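Local coordinates for protein DPSA (Streptomyces coelicolor, PDB 4CY9) that probably oxidises ferrous iron and stores it as ferric iron inside a twelve-subunit Dps cage, with a likely DNA-binding role, at residues N32-T37 with D113-G118; L36-V41 with D62-M67; I51-M56 with A107-L112; T117-G122 with R146-F151. One frame throughout, in Å; residues are numbered along the deposited sequence. Where two conformers were deposited one is given.

Contact 1 of 4, residues N32-T37 with D113-G118; sequences NDLHLT and DVVYTG
L34 packs on V115 and Y116 in a buried apolar contact between helices 14-44 and 105-133. These are antiparallel neighbours in the ferritin-like four-helix bundle. The contact lies close to the centre of the chain, and no hydrogen bond crosses it. From helix 14-44, L34 makes the close contacts. Its CB points at the other helix, and the anti torsion (chi1 177°) carries the methyls on to V115 and Y116. CD1 meets V115 CG1 at 3.9 Å and Y116 CE1 at 3.8 Å. The backbones come nearest at the same place, with 7.9 Å between L34 CA and V115 CA. The first bond of the Y116 side chain points neither at helix 14-44 nor away from it. The length of the phenol brings its far end to L34, and the two side chains meet nearly perpendicularly. L34 CD1 lies oblique to the ring, while L34 CD2 lies 3.9 Å from Y116 OH. The Y116 hydroxyl is hydrogen-bonded to Q60 of helix 50-77, which fixes the far end of the ring. F151 and L148 of helix 135-158 also touch this cluster, so all four bundle helices meet here. V115 and T37 both touch Y98, in the long connection between the second and third bundle helices. Beside the contact, D33 OD2 is tied to R93 and W95 of that same connection. Within helix 14-44, T37 OG1 donates to D33 O at 2.8 Å. It comes from 42° above the carbonyl plane, and that oxygen also accepts from T37 N at 2.8 Å.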
loop_
_atom_site.group_PDB
_atom_site.type_symbol
_atom_site.label_atom_id
_atom_site.label_comp_id
_atom_site.label_asym_id
_atom_site.label_seq_id
_atom_site.Cartn_x
_atom_site.Cartn_y
_atom_site.Cartn_z
ATOM N N ASN A 32 -20.415 21.997 -9.573
ATOM C CA ASN A 32 -21.264 20.795 -9.557
ATOM C C ASN A 32 -21.787 20.521 -10.926
ATOM O O ASN A 32 -21.799 19.359 -11.370
ATOM C CB ASN A 32 -22.425 21.056 -8.609
ATOM C CG ASN A 32 -22.004 20.878 -7.124
ATOM O OD1 ASN A 32 -21.008 20.215 -6.800
ATOM N ND2 ASN A 32 -22.840 21.476 -6.185
ATOM N N ASP A 33 -22.177 21.585 -11.663
ATOM C CA ASP A 33 -22.651 21.313 -13.044
ATOM C C ASP A 33 -21.463 20.758 -13.885
ATOM O O ASP A 33 -21.652 19.811 -14.669
ATOM C CB ASP A 33 -23.104 22.672 -13.612
ATOM C CG ASP A 33 -23.970 22.554 -14.900
ATOM O OD1 ASP A 33 -23.904 21.537 -15.648
ATOM O OD2 ASP A 33 -24.765 23.522 -15.057
ATOM N N LEU A 34 -20.224 21.216 -13.633
ATOM C CA LEU A 34 -19.131 20.716 -14.429
ATOM C C LEU A 34 -18.858 19.212 -14.122
ATOM O O LEU A 34 -18.676 18.460 -15.087
ATOM C CB LEU A 34 -17.819 21.491 -14.021
ATOM C CG LEU A 34 -16.563 20.984 -14.776
ATOM C CD1 LEU A 34 -16.692 21.141 -16.328
ATOM C CD2 LEU A 34 -15.385 21.982 -14.373
ATOM N N HIS A 35 -18.812 18.796 -12.844
ATOM C CA HIS A 35 -18.543 17.337 -12.729
ATOM C C HIS A 35 -19.720 16.429 -13.191
ATOM O O HIS A 35 -19.483 15.359 -13.723
ATOM C CB HIS A 35 -18.059 16.903 -11.325
ATOM C CG HIS A 35 -19.051 17.067 -10.189
ATOM N ND1 HIS A 35 -19.996 16.102 -9.900
ATOM C CD2 HIS A 35 -19.039 17.960 -9.110
ATOM C CE1 HIS A 35 -20.683 16.460 -8.723
ATOM N NE2 HIS A 35 -20.108 17.593 -8.256
ATOM N N LEU A 36 -20.964 16.917 -13.078
ATOM C CA LEU A 36 -22.103 16.151 -13.687
ATOM C C LEU A 36 -21.873 16.117 -15.198
ATOM O O LEU A 36 -22.085 15.052 -15.837
ATOM C CB LEU A 36 -23.463 16.938 -13.453
ATOM C CG LEU A 36 -23.788 16.877 -11.954
ATOM C CD1 LEU A 36 -25.010 17.845 -11.716
ATOM C CD2 LEU A 36 -24.300 15.467 -11.485
ATOM N N THR A 37 -21.463 17.218 -15.792
ATOM C CA THR A 37 -21.325 17.286 -17.236
ATOM C C THR A 37 -20.100 16.452 -17.672
ATOM O O THR A 37 -20.157 15.786 -18.733
ATOM C CB THR A 37 -21.107 18.763 -17.680
ATOM O OG1 THR A 37 -22.352 19.460 -17.367
ATOM C CG2 THR A 37 -20.803 18.898 -19.191
ATOM N N ASP A 113 -14.442 22.344 -24.342
ATOM C CA ASP A 113 -13.534 23.511 -24.379
ATOM C C ASP A 113 -14.395 24.814 -24.070
ATOM O O ASP A 113 -13.997 25.650 -23.237
ATOM C CB ASP A 113 -12.872 23.622 -25.737
ATOM C CG ASP A 113 -11.870 24.767 -25.833
ATOM O OD1 ASP A 113 -11.364 25.175 -24.806
ATOM O OD2 ASP A 113 -11.518 25.172 -26.984
ATOM N N VAL A 114 -15.595 24.906 -24.668
ATOM C CA VAL A 114 -16.434 26.098 -24.417
ATOM C C VAL A 114 -16.958 26.094 -22.985
ATOM O O VAL A 114 -17.000 27.180 -22.336
ATOM C CB VAL A 114 -17.617 26.050 -25.430
ATOM C CG1 VAL A 114 -18.657 27.150 -25.109
ATOM C CG2 VAL A 114 -17.045 26.179 -26.872
ATOM N N VAL A 115 -17.318 24.912 -22.441
ATOM C CA VAL A 115 -17.778 24.839 -21.050
ATOM C C VAL A 115 -16.603 25.400 -20.158
ATOM O O VAL A 115 -16.874 26.193 -19.235
ATOM C CB VAL A 115 -18.069 23.375 -20.640
ATOM C CG1 VAL A 115 -18.328 23.309 -19.133
ATOM C CG2 VAL A 115 -19.397 22.968 -21.380
ATOM N N TYR A 116 -15.377 24.871 -20.387
ATOM C CA TYR A 116 -14.290 25.248 -19.491
ATOM C C TYR A 116 -13.968 26.756 -19.641
ATOM O O TYR A 116 -13.587 27.391 -18.684
ATOM C CB TYR A 116 -12.991 24.482 -19.829
ATOM C CG TYR A 116 -12.920 23.266 -18.942
ATOM C CD1 TYR A 116 -13.601 22.105 -19.346
ATOM C CD2 TYR A 116 -12.231 23.252 -17.729
ATOM C CE1 TYR A 116 -13.564 20.952 -18.474
ATOM C CE2 TYR A 116 -12.170 22.130 -16.874
ATOM C CZ TYR A 116 -12.836 21.002 -17.274
ATOM O OH TYR A 116 -12.883 19.896 -16.440
ATOM N N THR A 117 -14.134 27.332 -20.838
ATOM C CA THR A 117 -13.883 28.817 -20.898
ATOM C C THR A 117 -14.839 29.581 -19.997
ATOM O O THR A 117 -14.394 30.476 -19.322
ATOM C CB THR A 117 -13.987 29.266 -22.361
ATOM O OG1 THR A 117 -14.082 30.748 -22.463
ATOM C CG2 THR A 117 -13.035 28.726 -23.108
ATOM N N GLY A 118 -16.129 29.143 -19.913
ATOM C CA GLY A 118 -17.065 29.785 -19.011
ATOM C C GLY A 118 -16.670 29.591 -17.553
ATOM O O GLY A 118 -16.785 30.522 -16.732
#

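Contact 2 of 4, residues L36-V41 with D62-M67; sequences LTLKHV and DQVRDM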
loop_
_atom_site.group_PDB
_atom_site.type_symbol
_atom_site.label_atom_id
_atom_site.label_comp_id
_atom_site.label_asym_id
_atom_site.label_seq_id
_atom_site.Cartn_x
_atom_site.Cartn_y
_atom_site.Cartn_z
ATOM N N LEU A 36 -20.964 16.917 -13.078
ATOM C CA LEU A 36 -22.103 16.151 -13.687
ATOM C C LEU A 36 -21.873 16.117 -15.198
ATOM O O LEU A 36 -22.085 15.052 -15.837
ATOM C CB LEU A 36 -23.463 16.938 -13.453
ATOM C CG LEU A 36 -23.788 16.877 -11.954
ATOM C CD1 LEU A 36 -25.010 17.845 -11.716
ATOM C CD2 LEU A 36 -24.300 15.467 -11.485
ATOM N N THR A 37 -21.463 17.218 -15.792
ATOM C CA THR A 37 -21.325 17.286 -17.236
ATOM C C THR A 37 -20.100 16.452 -17.672
ATOM O O THR A 37 -20.157 15.786 -18.733
ATOM C CB THR A 37 -21.107 18.763 -17.680
ATOM O OG1 THR A 37 -22.352 19.460 -17.367
ATOM C CG2 THR A 37 -20.803 18.898 -19.191
ATOM N N LEU A 38 -19.021 16.442 -16.884
ATOM C CA LEU A 38 -17.863 15.570 -17.293
ATOM C C LEU A 38 -18.304 14.093 -17.254
ATOM O O LEU A 38 -17.867 13.355 -18.147
ATOM C CB LEU A 38 -16.720 15.746 -16.241
ATOM C CG LEU A 38 -16.029 17.162 -16.444
ATOM C CD1 LEU A 38 -15.147 17.359 -15.165
ATOM C CD2 LEU A 38 -15.102 17.127 -17.683
ATOM N N LYS A 39 -19.105 13.681 -16.265
ATOM C CA LYS A 39 -19.513 12.266 -16.266
ATOM C C LYS A 39 -20.408 12.035 -17.468
ATOM O O LYS A 39 -20.313 10.986 -18.117
ATOM C CB LYS A 39 -20.294 11.909 -15.014
ATOM C CG LYS A 39 -19.387 11.535 -13.761
ATOM C CD LYS A 39 -18.666 10.193 -14.222
ATOM C CE LYS A 39 -18.074 9.451 -13.076
ATOM N NZ LYS A 39 -17.449 8.193 -13.654
ATOM N N HIS A 40 -21.297 12.966 -17.763
ATOM C CA HIS A 40 -22.120 12.809 -19.005
ATOM C C HIS A 40 -21.284 12.612 -20.249
ATOM O O HIS A 40 -21.613 11.749 -21.098
ATOM C CB HIS A 40 -23.026 14.097 -19.100
ATOM C CG HIS A 40 -23.854 14.149 -20.347
ATOM N ND1 HIS A 40 -25.125 13.616 -20.420
ATOM C CD2 HIS A 40 -23.542 14.634 -21.624
ATOM C CE1 HIS A 40 -25.603 13.797 -21.676
ATOM N NE2 HIS A 40 -24.646 14.406 -22.421
ATOM N N VAL A 41 -20.220 13.403 -20.387
ATOM C CA VAL A 41 -19.354 13.220 -21.557
ATOM C C VAL A 41 -18.707 11.836 -21.473
ATOM O O VAL A 41 -18.576 11.103 -22.477
ATOM C CB VAL A 41 -18.289 14.358 -21.625
ATOM C CG1 VAL A 41 -17.351 14.073 -22.794
ATOM C CG2 VAL A 41 -19.045 15.709 -21.902
ATOM N N ASP A 62 -12.907 13.490 -10.592
ATOM C CA ASP A 62 -12.566 13.388 -9.171
ATOM C C ASP A 62 -12.008 14.704 -8.627
ATOM O O ASP A 62 -12.376 15.105 -7.525
ATOM C CB ASP A 62 -11.427 12.320 -8.928
ATOM C CG ASP A 62 -11.888 10.869 -9.291
ATOM O OD1 ASP A 62 -13.096 10.612 -9.332
ATOM O OD2 ASP A 62 -10.935 10.054 -9.563
ATOM N N GLN A 63 -11.170 15.363 -9.422
ATOM C CA GLN A 63 -10.551 16.633 -9.006
ATOM C C GLN A 63 -11.632 17.728 -8.856
ATOM O O GLN A 63 -11.610 18.568 -7.875
ATOM C CB GLN A 63 -9.477 17.101 -10.043
ATOM C CG GLN A 63 -8.827 18.362 -9.486
ATOM C CD GLN A 63 -7.257 18.615 -9.532
ATOM O OE1 GLN A 63 -6.417 17.960 -10.191
ATOM N NE2 GLN A 63 -6.896 19.643 -8.802
ATOM N N VAL A 64 -12.568 17.768 -9.804
ATOM C CA VAL A 64 -13.640 18.794 -9.727
ATOM C C VAL A 64 -14.606 18.528 -8.567
ATOM O O VAL A 64 -15.065 19.478 -7.894
ATOM C CB VAL A 64 -14.410 18.866 -11.106
ATOM C CG1 VAL A 64 -15.646 19.824 -11.033
ATOM C CG2 VAL A 64 -13.416 19.404 -12.212
ATOM N N ARG A 65 -14.900 17.256 -8.309
ATOM C CA ARG A 65 -15.733 16.990 -7.098
ATOM C C ARG A 65 -14.977 17.457 -5.820
ATOM O O ARG A 65 -15.652 17.988 -4.891
ATOM C CB ARG A 65 -16.031 15.436 -6.956
ATOM C CG ARG A 65 -17.081 15.051 -8.045
ATOM C CD ARG A 65 -17.054 13.467 -8.163
ATOM N NE ARG A 65 -18.199 13.062 -9.039
ATOM C CZ ARG A 65 -18.415 11.752 -9.369
ATOM N NH1 ARG A 65 -17.487 10.810 -8.997
ATOM N NH2 ARG A 65 -19.496 11.487 -10.045
ATOM N N ASP A 66 -13.665 17.276 -5.756
ATOM C CA ASP A 66 -12.886 17.735 -4.613
ATOM C C ASP A 66 -12.964 19.295 -4.521
ATOM O O ASP A 66 -13.084 19.869 -3.420
ATOM C CB ASP A 66 -11.399 17.322 -4.711
ATOM C CG ASP A 66 -11.138 15.819 -4.384
ATOM O OD1 ASP A 66 -12.014 15.202 -3.836
ATOM O OD2 ASP A 66 -9.988 15.366 -4.691
ATOM N N MET A 67 -12.808 19.969 -5.671
ATOM C CA MET A 67 -12.922 21.473 -5.700
ATOM C C MET A 67 -14.314 21.889 -5.157
ATOM O O MET A 67 -14.352 22.811 -4.311
ATOM C CB MET A 67 -12.838 21.995 -7.188
ATOM C CG MET A 67 -11.360 21.784 -7.694
ATOM S SD MET A 67 -11.498 22.493 -9.393
ATOM C CE MET A 67 -9.982 21.744 -10.007
#
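K39 and R65 form the closer half of this contact, and L38 and V64 form an apolar inner half held by one methyl touch. The two segments run roughly antiparallel, crossing at a marked angle, on helices 14-44 and 50-77, the first two helices of the bundle. L38 CD1 meets V64 CG2 at 4.0 Å inside the bundle. This touch bridges backbones that stay 9.2 Å apart between L38 CA and V64 CA. On the other half, R65 stretches out from CG to NE. Its side chain and that of K39 cross nearly perpendicularly, and R65 NH2 alone touches the K39 methylenes, obliquely at CG. R65 NH2 stands 3.7 Å from K39 CG and 3.9 Å from K39 CE. K39 is bent at chi2 (-66°), which turns its amine toward D58 and the second subunit. The charged ends diverge, with 5.3 Å between K39 NZ and R65 NH2. K39 NZ forms salt bridges with D58 and with D69 of the second subunit, which probably offset the crowding of positive charge. This half faces that subunit rather than open solvent, and R65 packs on its R65. The inner half is closed by F151 and L148 of helix 135-158, and by L112 and Y116 of helix 105-133.

Contact 3 of 4, residues I51-M56 with A107-L112; sequences IAVHEM and AHLGAL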
loop_
_atom_site.group_PDB
_atom_site.type_symbol
_atom_site.label_atom_id
_atom_site.label_comp_id
_atom_site.label_asym_id
_atom_site.label_seq_id
_atom_site.Cartn_x
_atom_site.Cartn_y
_atom_site.Cartn_z
ATOM N N ILE A 51 -11.659 5.228 -25.834
ATOM C CA ILE A 51 -11.154 4.781 -24.503
ATOM C C ILE A 51 -10.233 5.880 -23.984
ATOM O O ILE A 51 -10.155 6.197 -22.761
ATOM C CB ILE A 51 -10.625 3.269 -24.552
ATOM C CG1 ILE A 51 -10.301 2.754 -23.102
ATOM C CG2 ILE A 51 -9.284 3.249 -25.348
ATOM C CD1 ILE A 51 -11.654 2.600 -22.367
ATOM N N ALA A 52 -9.455 6.508 -24.885
ATOM C CA ALA A 52 -8.554 7.525 -24.405
ATOM C C ALA A 52 -9.253 8.711 -23.760
ATOM O O ALA A 52 -8.825 9.188 -22.686
ATOM C CB ALA A 52 -7.644 8.041 -25.575
ATOM N N VAL A 53 -10.296 9.223 -24.407
ATOM C CA VAL A 53 -11.013 10.318 -23.853
ATOM C C VAL A 53 -11.778 9.926 -22.548
ATOM O O VAL A 53 -11.866 10.662 -21.598
ATOM C CB VAL A 53 -11.906 10.964 -24.972
ATOM C CG1 VAL A 53 -12.826 11.983 -24.398
ATOM C CG2 VAL A 53 -10.939 11.500 -26.074
ATOM N N HIS A 54 -12.404 8.739 -22.653
ATOM C CA HIS A 54 -13.243 8.231 -21.558
ATOM C C HIS A 54 -12.361 8.151 -20.378
ATOM O O HIS A 54 -12.753 8.642 -19.303
ATOM C CB HIS A 54 -13.749 6.835 -21.998
ATOM C CG HIS A 54 -14.442 6.064 -20.979
ATOM N ND1 HIS A 54 -15.864 6.171 -20.807
ATOM C CD2 HIS A 54 -13.990 5.053 -20.176
ATOM C CE1 HIS A 54 -16.201 5.278 -19.759
ATOM N NE2 HIS A 54 -15.082 4.599 -19.375
ATOM N N GLU A 55 -11.170 7.555 -20.530
ATOM C CA GLU A 55 -10.259 7.428 -19.347
ATOM C C GLU A 55 -9.742 8.792 -18.963
ATOM O O GLU A 55 -9.573 9.021 -17.690
ATOM C CB GLU A 55 -9.070 6.442 -19.539
ATOM C CG GLU A 55 -9.616 5.120 -20.074
ATOM C CD GLU A 55 -9.889 4.053 -19.149
ATOM O OE1 GLU A 55 -10.902 4.191 -18.448
ATOM O OE2 GLU A 55 -9.197 3.011 -19.310
ATOM N N MET A 56 -9.442 9.644 -19.915
ATOM C CA MET A 56 -8.810 10.968 -19.492
ATOM C C MET A 56 -9.745 11.917 -18.569
ATOM O O MET A 56 -9.312 12.731 -17.708
ATOM C CB MET A 56 -8.540 11.780 -20.671
ATOM C CG MET A 56 -8.061 13.225 -20.422
ATOM S SD MET A 56 -7.675 14.137 -22.023
ATOM C CE MET A 56 -9.203 15.080 -22.471
ATOM N N ALA A 107 -15.906 15.864 -31.093
ATOM C CA ALA A 107 -16.933 16.714 -30.977
ATOM C C ALA A 107 -17.233 17.125 -29.462
ATOM O O ALA A 107 -17.606 18.304 -29.112
ATOM C CB ALA A 107 -18.218 16.161 -31.559
ATOM N N HIS A 108 -17.242 16.124 -28.599
ATOM C CA HIS A 108 -17.444 16.456 -27.159
ATOM C C HIS A 108 -16.284 17.317 -26.654
ATOM O O HIS A 108 -16.522 18.240 -25.829
ATOM C CB HIS A 108 -17.452 15.192 -26.335
ATOM C CG HIS A 108 -18.803 14.578 -26.251
ATOM N ND1 HIS A 108 -19.816 15.202 -25.565
ATOM C CD2 HIS A 108 -19.306 13.285 -26.659
ATOM C CE1 HIS A 108 -20.965 14.449 -25.596
ATOM N NE2 HIS A 108 -20.662 13.265 -26.267
ATOM N N LEU A 109 -15.063 17.054 -27.083
ATOM C CA LEU A 109 -13.937 17.877 -26.547
ATOM C C LEU A 109 -14.125 19.331 -27.040
ATOM O O LEU A 109 -13.832 20.251 -26.275
ATOM C CB LEU A 109 -12.564 17.343 -27.070
ATOM C CG LEU A 109 -12.213 15.989 -26.352
ATOM C CD1 LEU A 109 -10.806 15.546 -26.776
ATOM C CD2 LEU A 109 -12.266 16.094 -24.809
ATOM N N GLY A 110 -14.545 19.578 -28.305
ATOM C CA GLY A 110 -14.896 20.927 -28.755
ATOM C C GLY A 110 -15.882 21.638 -27.825
ATOM O O GLY A 110 -15.718 22.832 -27.486
ATOM N N ALA A 111 -17.000 20.931 -27.464
ATOM C CA ALA A 111 -18.043 21.545 -26.629
ATOM C C ALA A 111 -17.517 21.688 -25.189
ATOM O O ALA A 111 -17.822 22.692 -24.536
ATOM C CB ALA A 111 -19.279 20.650 -26.608
ATOM N N LEU A 112 -16.730 20.749 -24.693
ATOM C CA LEU A 112 -16.204 20.915 -23.359
ATOM C C LEU A 112 -15.169 22.068 -23.271
ATOM O O LEU A 112 -15.051 22.731 -22.214
ATOM C CB LEU A 112 -15.616 19.543 -22.984
ATOM C CG LEU A 112 -15.257 19.303 -21.538
ATOM C CD1 LEU A 112 -16.435 19.513 -20.589
ATOM C CD2 LEU A 112 -14.646 17.902 -21.357
#
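V53 and M56 of helix 50-77 meet L109 of helix 105-133 through methyl groups alone. The apolar contacts fall into two groups. V53 and L109 lie alongside with their side chains running in opposing senses, each offering both of its branches. V53 CG2 lies 4.1 Å from L109 CD1, and V53 CG1 lies 4.2 Å from L109 CD2. M56, one turn further along, comes in obliquely. Its chain is extended from the backbone to the sulfur and then bends at chi3 (95°). This turn brings M56 CE to 4.0 Å from L109 CD2, so that L109 CD2 touches both residues. The spacing is moderate, with 8.5 Å between V53 CA and L109 CA. In the up-down-down-up ferritin bundle these are the second and third helices. They run roughly parallel and are joined by a long crossover, so this contact spans the bundle diagonally, near one end. V155 and H158 of helix 135-158 touch L109 as well, and V45 of strand 45-46 touches V53. Polar bonds run beside the contact and not across it. H108 ND1 is hydrogen-bonded to the hydroxyl of Y98 in the crossover, and A107 N to D104 OD1 at the start of its helix. H54 ND1 is bonded to H42 O. Aromatic contacts gather round H54. Its ring stacks with those of H42 and F50, and it also meets F154 of the fourth subunit with the planes at about 75°.

Contact 4 of 4, residues T117-G122 with R146-F151; sequences TGVVEG and RDLEQF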
loop_
_atom_site.group_PDB
_atom_site.type_symbol
_atom_site.label_atom_id
_atom_site.label_comp_id
_atom_site.label_asym_id
_atom_site.label_seq_id
_atom_site.Cartn_x
_atom_site.Cartn_y
_atom_site.Cartn_z
ATOM N N THR A 117 -14.134 27.332 -20.838
ATOM C CA THR A 117 -13.883 28.817 -20.898
ATOM C C THR A 117 -14.839 29.581 -19.997
ATOM O O THR A 117 -14.394 30.476 -19.322
ATOM C CB THR A 117 -13.987 29.266 -22.361
ATOM O OG1 THR A 117 -14.082 30.748 -22.463
ATOM C CG2 THR A 117 -13.035 28.726 -23.108
ATOM N N GLY A 118 -16.129 29.143 -19.913
ATOM C CA GLY A 118 -17.065 29.785 -19.011
ATOM C C GLY A 118 -16.670 29.591 -17.553
ATOM O O GLY A 118 -16.785 30.522 -16.732
ATOM N N VAL A 119 -16.247 28.366 -17.227
ATOM C CA VAL A 119 -15.932 28.078 -15.836
ATOM C C VAL A 119 -14.668 28.879 -15.431
ATOM O O VAL A 119 -14.592 29.485 -14.328
ATOM C CB VAL A 119 -15.645 26.534 -15.661
ATOM C CG1 VAL A 119 -15.200 26.345 -14.188
ATOM C CG2 VAL A 119 -17.011 25.750 -15.753
ATOM N N VAL A 120 -13.659 28.891 -16.306
ATOM C CA VAL A 120 -12.360 29.560 -16.002
ATOM C C VAL A 120 -12.657 31.077 -15.872
ATOM O O VAL A 120 -12.136 31.726 -14.953
ATOM C CB VAL A 120 -11.330 29.267 -17.134
ATOM C CG1 VAL A 120 -10.157 30.313 -17.004
ATOM C CG2 VAL A 120 -10.858 27.805 -16.864
ATOM N N GLU A 121 -13.428 31.625 -16.770
ATOM C CA GLU A 121 -13.683 33.076 -16.621
ATOM C C GLU A 121 -14.489 33.373 -15.358
ATOM O O GLU A 121 -14.174 34.414 -14.720
ATOM C CB GLU A 121 -14.524 33.640 -17.870
ATOM C CG GLU A 121 -13.566 33.609 -19.056
ATOM C CD GLU A 121 -14.301 33.970 -20.397
ATOM O OE1 GLU A 121 -15.539 33.904 -20.483
ATOM O OE2 GLU A 121 -13.580 34.192 -21.385
ATOM N N GLY A 122 -15.451 32.523 -14.971
ATOM C CA GLY A 122 -16.203 32.697 -13.727
ATOM C C GLY A 122 -15.276 32.614 -12.526
ATOM O O GLY A 122 -15.422 33.395 -11.558
ATOM N N ARG A 146 -6.126 27.340 -11.665
ATOM C CA ARG A 146 -4.988 26.822 -12.509
ATOM C C ARG A 146 -5.230 25.370 -12.887
ATOM O O ARG A 146 -5.046 24.984 -14.053
ATOM C CB ARG A 146 -3.661 26.924 -11.728
ATOM C CG ARG A 146 -2.481 26.475 -12.688
ATOM C CD ARG A 146 -1.059 26.847 -12.067
ATOM N NE ARG A 146 -0.834 26.005 -10.854
ATOM C CZ ARG A 146 -0.924 26.464 -9.600
ATOM N NH1 ARG A 146 -1.234 27.750 -9.301
ATOM N NH2 ARG A 146 -0.743 25.596 -8.543
ATOM N N ASP A 147 -5.711 24.572 -11.935
ATOM C CA ASP A 147 -6.002 23.165 -12.279
ATOM C C ASP A 147 -7.077 23.059 -13.382
ATOM O O ASP A 147 -6.938 22.208 -14.294
ATOM C CB ASP A 147 -6.492 22.395 -11.015
ATOM C CG ASP A 147 -5.298 22.043 -10.060
ATOM O OD1 ASP A 147 -4.123 22.154 -10.432
ATOM O OD2 ASP A 147 -5.604 21.635 -8.938
ATOM N N LEU A 148 -8.106 23.904 -13.308
ATOM C CA LEU A 148 -9.164 23.847 -14.347
ATOM C C LEU A 148 -8.556 24.279 -15.676
ATOM O O LEU A 148 -8.874 23.635 -16.731
ATOM C CB LEU A 148 -10.318 24.842 -14.014
ATOM C CG LEU A 148 -11.081 24.325 -12.724
ATOM C CD1 LEU A 148 -11.966 25.469 -12.103
ATOM C CD2 LEU A 148 -12.029 23.128 -13.092
ATOM N N GLU A 149 -7.718 25.343 -15.690
ATOM C CA GLU A 149 -7.105 25.744 -16.970
ATOM C C GLU A 149 -6.195 24.646 -17.510
ATOM O O GLU A 149 -6.090 24.488 -18.750
ATOM C CB GLU A 149 -6.236 26.994 -16.733
ATOM C CG GLU A 149 -7.123 28.198 -16.498
ATOM C CD GLU A 149 -6.283 29.432 -16.115
ATOM O OE1 GLU A 149 -5.112 29.307 -15.643
ATOM O OE2 GLU A 149 -6.894 30.567 -16.145
ATOM N N GLN A 150 -5.517 23.870 -16.637
ATOM C CA GLN A 150 -4.635 22.843 -17.168
ATOM C C GLN A 150 -5.462 21.689 -17.760
ATOM O O GLN A 150 -5.063 21.057 -18.758
ATOM C CB GLN A 150 -3.650 22.258 -16.091
ATOM C CG GLN A 150 -2.625 23.427 -15.644
ATOM C CD GLN A 150 -1.758 23.905 -16.827
ATOM O OE1 GLN A 150 -1.182 23.038 -17.682
ATOM N NE2 GLN A 150 -1.737 25.147 -16.999
ATOM N N PHE A 151 -6.614 21.425 -17.131
ATOM C CA PHE A 151 -7.404 20.325 -17.772
ATOM C C PHE A 151 -8.031 20.869 -19.078
ATOM O O PHE A 151 -8.100 20.104 -20.094
ATOM C CB PHE A 151 -8.606 19.891 -16.907
ATOM C CG PHE A 151 -9.313 18.695 -17.577
ATOM C CD1 PHE A 151 -8.739 17.425 -17.627
ATOM C CD2 PHE A 151 -10.495 18.913 -18.238
ATOM C CE1 PHE A 151 -9.312 16.440 -18.227
ATOM C CE2 PHE A 151 -11.212 17.789 -18.742
ATOM C CZ PHE A 151 -10.554 16.543 -18.759
#
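V119 and V120 touch L148 and E149 where helices 105-133 and 135-158, the last two of the bundle, lie side by side. In the first shell, V119 CG1 meets L148 CD1 at 3.9 Å, one side chain running athwart the other. V120 works with both branches. Its CG2 lies 4.1 Å from L148 CB and 3.8 Å from E149 CG. Its CG1 lies 3.7 Å from E149 CG and 3.4 Å from E149 OE2. The last is a close touch of a methyl on a carboxylate oxygen and not a hydrogen bond. The first bond of E149 points neither at helix 105-133 nor away from it. The chain then runs extended beyond CG (chi2 174°), so its aliphatic part lies across V120. The helices approach antiparallel, at 159° and 9.8 Å between the axes of these short segments. V120 CA and E149 CA are only 6.6 Å apart. Further out, L148 reaches L34 of helix 14-44 and Q60 and M67 of helix 50-77, so its tip belongs to the bundle interior. The carboxylate of E149 instead reaches the subunit interface. Its OE2 forms a salt bridge with R124 of the same helix as V120, and its OE1 one with R74 of the third subunit. A buried carboxylate with an arginine at each oxygen would probably stay ionised. E149 thus joins an apolar helix contact to a charged subunit interface.

All four contacts are buried, and none carries a hydrogen bond between its own segments. Contacts 1 and 2 share helix 14-44 and touch through L34 and V64. Contacts 1 and 4 overlap on helix 105-133, at T117 and G118, and meet where Y116 lies against F151. These three surround the middle of the bundle. Contact 3 lies about 17 Å from the chain centre, towards one end, and reaches contact 2 through L38 on L112. Contact 3 is made of aliphatic and thioether groups; contact 1 adds a phenol. Contacts 2 and 4 pair an apolar inner half with a charged outer one, where K39 and E149 turn to oppositely charged partners outside the segments, among them residues of different neighbouring subunits.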